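Local coordinates for protein blue-light receptor of the bluf-family (PDB 2BYC) that probably senses blue light through a flavin of the FAD or FMN type bound in its BLUF domain, here holding flavin mononucleotide, at residues F50-E55 and W93-V98; L67-A70 and E76-A79; P108-L113 and P118-E123. All coordinates share one frame; numbering follows the deposited sequence.

Interaction 1: residues F50-E55 and W93-V98; sequences FVQTIE and WSMRIV. With FMN (flavin mononucleotide), chain C.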
loop_
_atom_site.group_PDB
_atom_site.type_symbol
_atom_site.label_atom_id
_atom_site.label_comp_id
_atom_site.label_asym_id
_atom_site.label_seq_id
_atom_site.Cartn_x
_atom_site.Cartn_y
_atom_site.Cartn_z
ATOM N N PHE A 50 -0.352 8.079 4.507
ATOM C CA PHE A 50 0.076 6.781 3.874
ATOM C C PHE A 50 -0.953 6.521 2.832
ATOM O O PHE A 50 -2.140 6.881 2.997
ATOM C CB PHE A 50 -0.151 5.682 4.890
ATOM C CG PHE A 50 0.853 5.621 6.001
ATOM C CD1 PHE A 50 0.456 5.741 7.346
ATOM C CD2 PHE A 50 2.192 5.429 5.742
ATOM C CE1 PHE A 50 1.418 5.615 8.394
ATOM C CE2 PHE A 50 3.122 5.337 6.772
ATOM C CZ PHE A 50 2.701 5.416 8.111
ATOM N N VAL A 51 -0.506 5.921 1.730
ATOM C CA VAL A 51 -1.420 5.324 0.746
ATOM C C VAL A 51 -0.941 3.893 0.705
ATOM O O VAL A 51 0.210 3.644 0.532
ATOM C CB VAL A 51 -1.369 6.040 -0.630
ATOM C CG1 VAL A 51 -2.208 5.289 -1.617
ATOM C CG2 VAL A 51 -1.983 7.517 -0.485
ATOM N N GLN A 52 -1.846 2.960 0.990
ATOM C CA GLN A 52 -1.498 1.544 0.969
ATOM C C GLN A 52 -2.356 0.774 -0.031
ATOM O O GLN A 52 -3.541 0.997 -0.108
ATOM C CB GLN A 52 -1.514 0.923 2.382
ATOM C CG GLN A 52 -0.898 -0.431 2.310
ATOM C CD GLN A 52 -0.848 -1.112 3.639
ATOM O OE1 GLN A 52 -1.708 -0.932 4.505
ATOM N NE2 GLN A 52 0.163 -1.904 3.809
ATOM N N THR A 53 -1.707 -0.081 -0.828
ATOM C CA THR A 53 -2.394 -1.002 -1.722
ATOM C C THR A 53 -2.056 -2.397 -1.273
ATOM O O THR A 53 -0.864 -2.702 -1.166
ATOM C CB THR A 53 -1.837 -0.867 -3.099
ATOM O OG1 THR A 53 -2.226 0.413 -3.620
ATOM C CG2 THR A 53 -2.405 -1.982 -4.012
ATOM N N ILE A 54 -3.060 -3.220 -0.989
ATOM C CA ILE A 54 -2.784 -4.635 -0.635
ATOM C C ILE A 54 -3.597 -5.450 -1.541
ATOM O O ILE A 54 -4.717 -5.039 -1.913
ATOM C CB ILE A 54 -3.271 -4.970 0.809
ATOM C CG1 ILE A 54 -4.732 -4.540 0.955
ATOM C CG2 ILE A 54 -2.332 -4.352 1.867
ATOM C CD1 ILE A 54 -5.338 -4.750 2.288
ATOM N N GLU A 55 -3.051 -6.576 -1.968
ATOM C CA GLU A 55 -3.791 -7.377 -2.966
ATOM C C GLU A 55 -3.626 -8.814 -2.529
ATOM O O GLU A 55 -2.642 -9.184 -1.953
ATOM C CB GLU A 55 -3.266 -7.192 -4.350
ATOM C CG GLU A 55 -1.801 -7.362 -4.440
ATOM C CD GLU A 55 -1.255 -6.860 -5.752
ATOM O OE1 GLU A 55 -1.989 -6.179 -6.467
ATOM O OE2 GLU A 55 -0.091 -7.161 -6.059
ATOM N N TRP A 93 6.283 -8.540 -3.832
ATOM C CA TRP A 93 6.446 -7.794 -2.562
ATOM C C TRP A 93 5.282 -7.997 -1.649
ATOM O O TRP A 93 4.149 -7.615 -1.945
ATOM C CB TRP A 93 6.623 -6.298 -2.775
ATOM C CG TRP A 93 7.622 -5.946 -3.802
ATOM C CD1 TRP A 93 7.421 -5.850 -5.152
ATOM C CD2 TRP A 93 9.002 -5.660 -3.572
ATOM N NE1 TRP A 93 8.601 -5.521 -5.768
ATOM C CE2 TRP A 93 9.579 -5.379 -4.816
ATOM C CE3 TRP A 93 9.799 -5.593 -2.425
ATOM C CZ2 TRP A 93 10.899 -4.997 -4.955
ATOM C CZ3 TRP A 93 11.160 -5.231 -2.570
ATOM C CH2 TRP A 93 11.677 -4.947 -3.830
ATOM N N SER A 94 5.624 -8.586 -0.524
ATOM C CA SER A 94 4.811 -8.717 0.647
ATOM C C SER A 94 4.294 -7.347 1.136
ATOM O O SER A 94 3.132 -7.224 1.401
ATOM C CB SER A 94 5.670 -9.402 1.718
ATOM O OG SER A 94 4.887 -9.811 2.810
ATOM N N MET A 95 5.190 -6.359 1.221
ATOM C CA MET A 95 4.851 -4.928 1.414
ATOM C C MET A 95 6.154 -4.268 0.983
ATOM O O MET A 95 7.185 -4.620 1.449
ATOM C CB MET A 95 4.435 -4.646 2.870
ATOM C CG MET A 95 3.664 -3.329 3.145
ATOM S SD MET A 95 2.750 -2.885 1.694
ATOM C CE MET A 95 1.486 -4.188 1.596
ATOM N N ARG A 96 6.123 -3.414 -0.012
ATOM C CA ARG A 96 7.331 -2.646 -0.317
ATOM C C ARG A 96 7.010 -1.237 0.211
ATOM O O ARG A 96 5.887 -0.765 0.003
ATOM C CB ARG A 96 7.622 -2.589 -1.801
ATOM C CG ARG A 96 9.068 -2.071 -2.026
ATOM C CD ARG A 96 9.299 -1.923 -3.454
ATOM N NE ARG A 96 10.611 -1.389 -3.820
ATOM C CZ ARG A 96 11.099 -0.177 -3.520
ATOM N NH1 ARG A 96 10.432 0.664 -2.732
ATOM N NH2 ARG A 96 12.303 0.185 -3.990
ATOM N N ILE A 97 7.890 -0.604 0.961
ATOM C CA ILE A 97 7.565 0.768 1.402
ATOM C C ILE A 97 8.180 1.637 0.327
ATOM O O ILE A 97 9.282 1.327 -0.197
ATOM C CB ILE A 97 8.103 1.126 2.766
ATOM C CG1 ILE A 97 7.644 2.540 3.087
ATOM C CG2 ILE A 97 9.586 0.949 2.865
ATOM C CD1 ILE A 97 7.858 2.988 4.465
ATOM N N VAL A 98 7.446 2.687 -0.020
ATOM C CA VAL A 98 7.896 3.667 -0.969
ATOM C C VAL A 98 7.869 5.023 -0.215
ATOM O O VAL A 98 6.817 5.601 -0.018
ATOM C CB VAL A 98 7.017 3.740 -2.225
ATOM C CG1 VAL A 98 7.572 4.787 -3.113
ATOM C CG2 VAL A 98 7.054 2.420 -3.006
HETATM N N1 FMN C . 0.484 -5.036 9.177
HETATM C C2 FMN C . 0.544 -6.091 8.293
HETATM O O2 FMN C . 0.637 -7.264 8.725
HETATM N N3 FMN C . 0.513 -5.890 6.953
HETATM C C4 FMN C . 0.452 -4.611 6.524
HETATM O O4 FMN C . 0.360 -4.416 5.355
HETATM C C4A FMN C . 0.391 -3.524 7.403
HETATM N N5 FMN C . 0.325 -2.231 6.913
HETATM C C5A FMN C . 0.182 -1.138 7.780
HETATM C C6 FMN C . 0.075 0.147 7.298
HETATM C C7 FMN C . -0.001 1.268 8.138
HETATM C C7M FMN C . -0.275 2.666 7.568
HETATM C C8 FMN C . 0.002 1.055 9.501
HETATM C C8M FMN C . -0.147 2.199 10.491
HETATM C C9 FMN C . 0.096 -0.240 10.006
HETATM C C9A FMN C . 0.187 -1.358 9.121
HETATM N N10 FMN C . 0.301 -2.678 9.614
HETATM C C10 FMN C . 0.382 -3.750 8.732
HETATM C "C1'" FMN C . 0.637 -2.963 11.039
HETATM C "C2'" FMN C . -0.592 -3.698 11.518
HETATM O "O2'" FMN C . -1.433 -2.639 11.879
HETATM C "C3'" FMN C . -0.381 -4.685 12.679
HETATM O "O3'" FMN C . -0.160 -3.958 13.846
HETATM C "C4'" FMN C . 0.745 -5.696 12.531
HETATM O "O4'" FMN C . 0.498 -6.703 11.526
HETATM C "C5'" FMN C . 0.921 -6.441 13.857
HETATM O "O5'" FMN C . 2.012 -6.037 14.687
HETATM P P FMN C . 2.327 -7.094 15.851
HETATM O O1P FMN C . 3.590 -6.709 16.638
HETATM O O2P FMN C . 1.097 -7.034 16.748
HETATM O O3P FMN C . 2.453 -8.384 15.079
#

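Interaction 2: residues L67-A70 and E76-A79; sequences LISA and EILA. With FMN (flavin mononucleotide), chain C.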
loop_
_atom_site.group_PDB
_atom_site.type_symbol
_atom_site.label_atom_id
_atom_site.label_comp_id
_atom_site.label_asym_id
_atom_site.label_seq_id
_atom_site.Cartn_x
_atom_site.Cartn_y
_atom_site.Cartn_z
ATOM N N LEU A 67 -7.430 -5.178 10.700
ATOM C CA LEU A 67 -6.315 -4.999 11.642
ATOM C C LEU A 67 -5.642 -3.663 11.479
ATOM O O LEU A 67 -5.414 -2.935 12.434
ATOM C CB LEU A 67 -5.294 -6.084 11.384
ATOM C CG LEU A 67 -5.585 -7.247 12.304
ATOM C CD1 LEU A 67 -4.888 -8.534 11.815
ATOM C CD2 LEU A 67 -5.213 -6.819 13.793
ATOM N N ILE A 68 -5.328 -3.333 10.248
ATOM C CA ILE A 68 -4.668 -2.092 9.919
ATOM C C ILE A 68 -5.518 -0.851 10.332
ATOM O O ILE A 68 -4.985 0.198 10.704
ATOM C CB ILE A 68 -4.351 -2.077 8.409
ATOM C CG1 ILE A 68 -3.338 -3.175 7.985
ATOM C CG2 ILE A 68 -3.755 -0.811 8.038
ATOM C CD1 ILE A 68 -3.217 -3.212 6.480
ATOM N N SER A 69 -6.830 -0.948 10.161
ATOM C CA SER A 69 -7.779 0.096 10.606
ATOM C C SER A 69 -7.833 0.211 12.120
ATOM O O SER A 69 -8.172 1.248 12.635
ATOM C CB SER A 69 -9.181 -0.223 10.107
ATOM O OG SER A 69 -9.257 -0.093 8.698
ATOM N N ALA A 70 -7.483 -0.843 12.834
ATOM C CA ALA A 70 -7.370 -0.759 14.284
ATOM C C ALA A 70 -6.046 -0.162 14.777
ATOM O O ALA A 70 -5.840 -0.051 15.975
ATOM C CB ALA A 70 -7.606 -2.153 14.945
ATOM N N GLU A 76 -8.069 8.835 10.096
ATOM C CA GLU A 76 -8.884 9.262 8.989
ATOM C C GLU A 76 -8.702 8.288 7.830
ATOM O O GLU A 76 -8.426 8.680 6.726
ATOM C CB GLU A 76 -8.443 10.636 8.533
ATOM C CG GLU A 76 -8.587 11.725 9.616
ATOM C CD GLU A 76 -8.075 13.078 9.130
ATOM O OE1 GLU A 76 -8.272 13.410 7.914
ATOM O OE2 GLU A 76 -7.461 13.808 9.958
ATOM N N ILE A 77 -8.806 7.013 8.105
ATOM C CA ILE A 77 -8.538 5.995 7.031
ATOM C C ILE A 77 -9.741 6.018 6.124
ATOM O O ILE A 77 -10.909 5.902 6.604
ATOM C CB ILE A 77 -8.378 4.644 7.691
ATOM C CG1 ILE A 77 -7.148 4.706 8.593
ATOM C CG2 ILE A 77 -8.289 3.521 6.674
ATOM C CD1 ILE A 77 -7.238 3.751 9.733
ATOM N N LEU A 78 -9.489 6.081 4.823
ATOM C CA LEU A 78 -10.589 5.961 3.933
ATOM C C LEU A 78 -10.120 5.262 2.658
ATOM O O LEU A 78 -9.109 5.578 2.089
ATOM C CB LEU A 78 -11.100 7.384 3.709
ATOM C CG LEU A 78 -12.334 7.571 2.899
ATOM C CD1 LEU A 78 -13.562 7.183 3.735
ATOM C CD2 LEU A 78 -12.371 9.061 2.421
ATOM N N ALA A 79 -10.862 4.261 2.273
ATOM C CA ALA A 79 -10.551 3.470 1.101
ATOM C C ALA A 79 -10.868 4.235 -0.178
ATOM O O ALA A 79 -11.901 4.909 -0.329
ATOM C CB ALA A 79 -11.285 2.143 1.113
HETATM N N1 FMN C . 0.484 -5.036 9.177
HETATM C C2 FMN C . 0.544 -6.091 8.293
HETATM O O2 FMN C . 0.637 -7.264 8.725
HETATM N N3 FMN C . 0.513 -5.890 6.953
HETATM C C4 FMN C . 0.452 -4.611 6.524
HETATM O O4 FMN C . 0.360 -4.416 5.355
HETATM C C4A FMN C . 0.391 -3.524 7.403
HETATM N N5 FMN C . 0.325 -2.231 6.913
HETATM C C5A FMN C . 0.182 -1.138 7.780
HETATM C C6 FMN C . 0.075 0.147 7.298
HETATM C C7 FMN C . -0.001 1.268 8.138
HETATM C C7M FMN C . -0.275 2.666 7.568
HETATM C C8 FMN C . 0.002 1.055 9.501
HETATM C C8M FMN C . -0.147 2.199 10.491
HETATM C C9 FMN C . 0.096 -0.240 10.006
HETATM C C9A FMN C . 0.187 -1.358 9.121
HETATM N N10 FMN C . 0.301 -2.678 9.614
HETATM C C10 FMN C . 0.382 -3.750 8.732
HETATM C "C1'" FMN C . 0.637 -2.963 11.039
HETATM C "C2'" FMN C . -0.592 -3.698 11.518
HETATM O "O2'" FMN C . -1.433 -2.639 11.879
HETATM C "C3'" FMN C . -0.381 -4.685 12.679
HETATM O "O3'" FMN C . -0.160 -3.958 13.846
HETATM C "C4'" FMN C . 0.745 -5.696 12.531
HETATM O "O4'" FMN C . 0.498 -6.703 11.526
HETATM C "C5'" FMN C . 0.921 -6.441 13.857
HETATM O "O5'" FMN C . 2.012 -6.037 14.687
HETATM P P FMN C . 2.327 -7.094 15.851
HETATM O O1P FMN C . 3.590 -6.709 16.638
HETATM O O2P FMN C . 1.097 -7.034 16.748
HETATM O O3P FMN C . 2.453 -8.384 15.079
#

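Interaction 3: residues P108-L113 and P118-E123; sequences PDLERL and PEDVAE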
loop_
_atom_site.group_PDB
_atom_site.type_symbol
_atom_site.label_atom_id
_atom_site.label_comp_id
_atom_site.label_asym_id
_atom_site.label_seq_id
_atom_site.Cartn_x
_atom_site.Cartn_y
_atom_site.Cartn_z
ATOM N N PRO A 108 6.574 12.594 -9.205
ATOM C CA PRO A 108 6.787 13.930 -8.700
ATOM C C PRO A 108 5.491 14.680 -8.447
ATOM O O PRO A 108 5.391 15.383 -7.442
ATOM C CB PRO A 108 7.570 14.579 -9.829
ATOM C CG PRO A 108 7.339 13.719 -10.991
ATOM C CD PRO A 108 7.404 12.384 -10.391
ATOM N N ASP A 109 4.489 14.509 -9.304
ATOM C CA ASP A 109 3.229 15.280 -9.141
ATOM C C ASP A 109 2.231 14.697 -8.130
ATOM O O ASP A 109 1.280 15.369 -7.720
ATOM C CB ASP A 109 2.527 15.457 -10.479
ATOM C CG ASP A 109 3.422 16.115 -11.528
ATOM O OD1 ASP A 109 3.716 17.339 -11.355
ATOM O OD2 ASP A 109 3.828 15.400 -12.497
ATOM N N LEU A 110 2.481 13.463 -7.704
ATOM C CA LEU A 110 1.610 12.746 -6.776
ATOM C C LEU A 110 2.168 12.652 -5.340
ATOM O O LEU A 110 1.523 12.054 -4.475
ATOM C CB LEU A 110 1.254 11.373 -7.346
ATOM C CG LEU A 110 0.647 11.484 -8.735
ATOM C CD1 LEU A 110 1.705 11.137 -9.777
ATOM C CD2 LEU A 110 -0.573 10.572 -8.924
ATOM N N GLU A 111 3.325 13.272 -5.100
ATOM C CA GLU A 111 4.054 13.162 -3.833
ATOM C C GLU A 111 3.140 13.558 -2.664
ATOM O O GLU A 111 3.300 13.065 -1.553
ATOM C CB GLU A 111 5.382 13.981 -3.876
ATOM C CG GLU A 111 5.969 14.432 -2.490
ATOM C CD GLU A 111 6.685 15.823 -2.484
ATOM O OE1 GLU A 111 7.364 16.214 -3.474
ATOM O OE2 GLU A 111 6.580 16.528 -1.450
ATOM N N ARG A 112 2.155 14.424 -2.926
ATOM C CA ARG A 112 1.287 14.874 -1.873
ATOM C C ARG A 112 0.343 13.758 -1.450
ATOM O O ARG A 112 -0.147 13.777 -0.315
ATOM C CB ARG A 112 0.500 16.154 -2.234
ATOM C CG ARG A 112 1.374 17.442 -2.141
ATOM C CD ARG A 112 0.573 18.703 -1.736
ATOM N NE ARG A 112 1.263 19.894 -2.265
ATOM C CZ ARG A 112 0.753 21.121 -2.426
ATOM N NH1 ARG A 112 -0.499 21.405 -2.090
ATOM N NH2 ARG A 112 1.525 22.077 -2.952
ATOM N N LEU A 113 0.055 12.818 -2.359
ATOM C CA LEU A 113 -0.860 11.689 -1.999
ATOM C C LEU A 113 -2.257 12.195 -1.542
ATOM O O LEU A 113 -2.871 11.750 -0.521
ATOM C CB LEU A 113 -0.225 10.836 -0.923
ATOM C CG LEU A 113 1.073 10.129 -1.276
ATOM C CD1 LEU A 113 1.362 9.173 -0.124
ATOM C CD2 LEU A 113 0.849 9.365 -2.529
ATOM N N PRO A 118 -8.709 11.733 -10.437
ATOM C CA PRO A 118 -9.373 10.450 -10.578
ATOM C C PRO A 118 -8.430 9.353 -11.132
ATOM O O PRO A 118 -8.785 8.180 -11.096
ATOM C CB PRO A 118 -10.531 10.748 -11.570
ATOM C CG PRO A 118 -10.478 12.266 -11.834
ATOM C CD PRO A 118 -9.054 12.635 -11.564
ATOM N N GLU A 119 -7.234 9.710 -11.609
ATOM C CA GLU A 119 -6.315 8.681 -12.071
ATOM C C GLU A 119 -5.001 8.589 -11.260
ATOM O O GLU A 119 -4.023 7.973 -11.696
ATOM C CB GLU A 119 -6.080 8.809 -13.579
ATOM C CG GLU A 119 -7.292 8.340 -14.396
ATOM C CD GLU A 119 -6.935 7.506 -15.628
ATOM O OE1 GLU A 119 -5.993 6.661 -15.546
ATOM O OE2 GLU A 119 -7.603 7.700 -16.696
ATOM N N ASP A 120 -5.012 9.197 -10.079
ATOM C CA ASP A 120 -3.878 9.186 -9.161
ATOM C C ASP A 120 -3.522 7.772 -8.711
ATOM O O ASP A 120 -2.370 7.409 -8.720
ATOM C CB ASP A 120 -4.153 10.049 -7.946
ATOM C CG ASP A 120 -4.229 11.530 -8.278
ATOM O OD1 ASP A 120 -4.574 12.315 -7.355
ATOM O OD2 ASP A 120 -3.950 11.904 -9.459
ATOM N N VAL A 121 -4.493 6.947 -8.360
ATOM C CA VAL A 121 -4.111 5.609 -7.909
ATOM C C VAL A 121 -3.564 4.797 -9.089
ATOM O O VAL A 121 -2.484 4.203 -8.987
ATOM C CB VAL A 121 -5.261 4.886 -7.114
ATOM C CG1 VAL A 121 -4.926 3.468 -6.821
ATOM C CG2 VAL A 121 -5.521 5.616 -5.835
ATOM N N ALA A 122 -4.277 4.832 -10.219
ATOM C CA ALA A 122 -3.854 4.149 -11.398
ATOM C C ALA A 122 -2.461 4.580 -11.815
ATOM O O ALA A 122 -1.649 3.780 -12.251
ATOM C CB ALA A 122 -4.787 4.486 -12.503
ATOM N N GLU A 123 -2.213 5.871 -11.722
ATOM C CA GLU A 123 -0.909 6.454 -12.040
ATOM C C GLU A 123 0.155 5.969 -11.121
ATOM O O GLU A 123 1.210 5.582 -11.589
ATOM C CB GLU A 123 -0.958 7.974 -11.901
ATOM C CG GLU A 123 0.379 8.672 -12.243
ATOM C CD GLU A 123 0.404 9.227 -13.667
ATOM O OE1 GLU A 123 1.359 9.978 -14.007
ATOM O OE2 GLU A 123 -0.547 8.929 -14.431
#

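Interaction 1: residues F50-E55 and W93-V98
Q52 and M95 meet over a single amide nitrogen, which the flavin shares. By hydrogen bonding, Q52 NE2 donates to FMN N5 at 3.1 Å and to FMN O4 at 3.0 Å, neither bond straight. A weak but straighter third bond runs from Q52 NE2 to M95 SD at 3.5 Å, with an N-H...S angle of 162°. The glutamine can span the distance because CG stands anti to the backbone N (chi1 -169°) and the chain stays extended beyond it, while M95 folds at chi2 and chi3 to bring its sulfur alongside the amide. At the other branch, Q52 OE1 is hydrogen-bonded to Y10 OH, and the partners at both ends are consistent with the amide orientation modelled here.

Van der Waals contacts frame this network. M95 CE packs at 3.8 Å against I54 CG2, and the methyl also lies 3.9 Å from the T53 carbonyl O. On the benzenoid side, the F50 ring offers one face to FMN C7M, which sits 3.1 Å above its plane, displaced toward the rim.

A leucine in place of Q52 would probably leave flavin N5 and O4 and the Y10 hydroxyl without this common partner and the M95 sulfur without its N-H.

The tyrosine-glutamine-flavin network familiar from BLUF domains thus joins Y10 of strand 5-14 and Q52 of strand 49-55 to the flavin, with M95 as a further, weak partner. Relatives respond to light by rearranging hydrogen bonds around this glutamine; because Q52 NE2 links the flavin's polar edge to M95, a change in the amide would probably be felt by the methionine.

Interaction 2: residues L67-A70 and E76-A79
I77 reaches across to S69 with the end of its longer branch, and nearly all the packing lies there. CD1 comes within 3.8 Å of S69 CA and 3.9 Å of S69 O, so the methyl rests on the backbone near the C-terminal end of helix 58-69. CG1 stands anti to the carbonyl carbon of I77 (chi1 -64°), and the near-extended chi2 carries CD1 on toward the helix. The looser part of the contact surrounds this touch: I77 CG2 is 4.3 Å from S69 OG, and its CD1 is equally distant from the I68 carbonyl O. That oxygen accepts a hydrogen bond from H74, while the S69 hydroxyl is engaged with F65 O, and no hydrogen bond joins the two segments. S69 and I77 both remain partly exposed, which leaves this side of the contact toward solvent.

I68 turns its side chain to the flavin. Its CD1 lies 3.7 Å from FMN N5, and its CG1 is 3.8 Å from FMN C4A, the branched chain thus covering the middle of the isoalloxazine. The C-terminal end of helix 58-69 thus lies between the flavin, on the I68 side, and I77 of strand 77-84, on the S69 side, with I68 and I77 both touching Y10 of strand 5-14, the antiparallel neighbour of strand 77-84.

Interaction 3: residues P108-L113 and P118-E123
L110 points its forked end at the first turn of helix 120-131, where CD2 sits on D120 and also borders E123, while CD1 meets E123 alone. L110 opens a type I beta turn to L113, closed by the bond from L113 N to L110 O, and E119 holds the N-cap position of the helix. The loop after helix 100-106 is in this way laid against the start of the C-terminal helix.

With CG of L110 anti to its carbonyl carbon (chi1 -55°), both methyls face the helix. CD2 settles on the D120 backbone, 3.6 Å from its CA. The D120 side chain rises beside the same methyl: D120 OD2 lies 3.7 Å from L110 CD2, while OD1 takes a weak hydrogen bond from G117 N just ahead of the helix. CD1 meets the aliphatic part of E123, whose side chain crosses that of the leucine at about a right angle. E123 then bends at chi2 (98°), and its OE2 forms a salt bridge with R126, so its methylene covers the leucine while its charged end turns to a partner on its own helix.

L110 also touches L124, as does L113 from the far end of the turn. The approach of L110 CD1 to E123 CG measures 3.7 Å.

Overall arrangement
Interaction 1 is the buried contact, near the centre of the chain; interaction 2 is partly buried, and interaction 3 lies at the surface. The first two reach the same sheet and the same flavin, and 67-70 and 76-79 are nested within the loop that 50-55 and 93-98 close. They meet where Q52 OE1 lies 3.4 Å from I68 CD1. Polar bonding to the cofactor dominates interaction 1, whereas interactions 2 and 3 join their segments by van der Waals contact, without hydrogen bonds between them, several polar groups being bonded outside the two segments. Interaction 3, later in the chain, stays remote from the flavin, yet touches interaction 1 through V51 and L113, so strand 49-55 carries contacts on two faces.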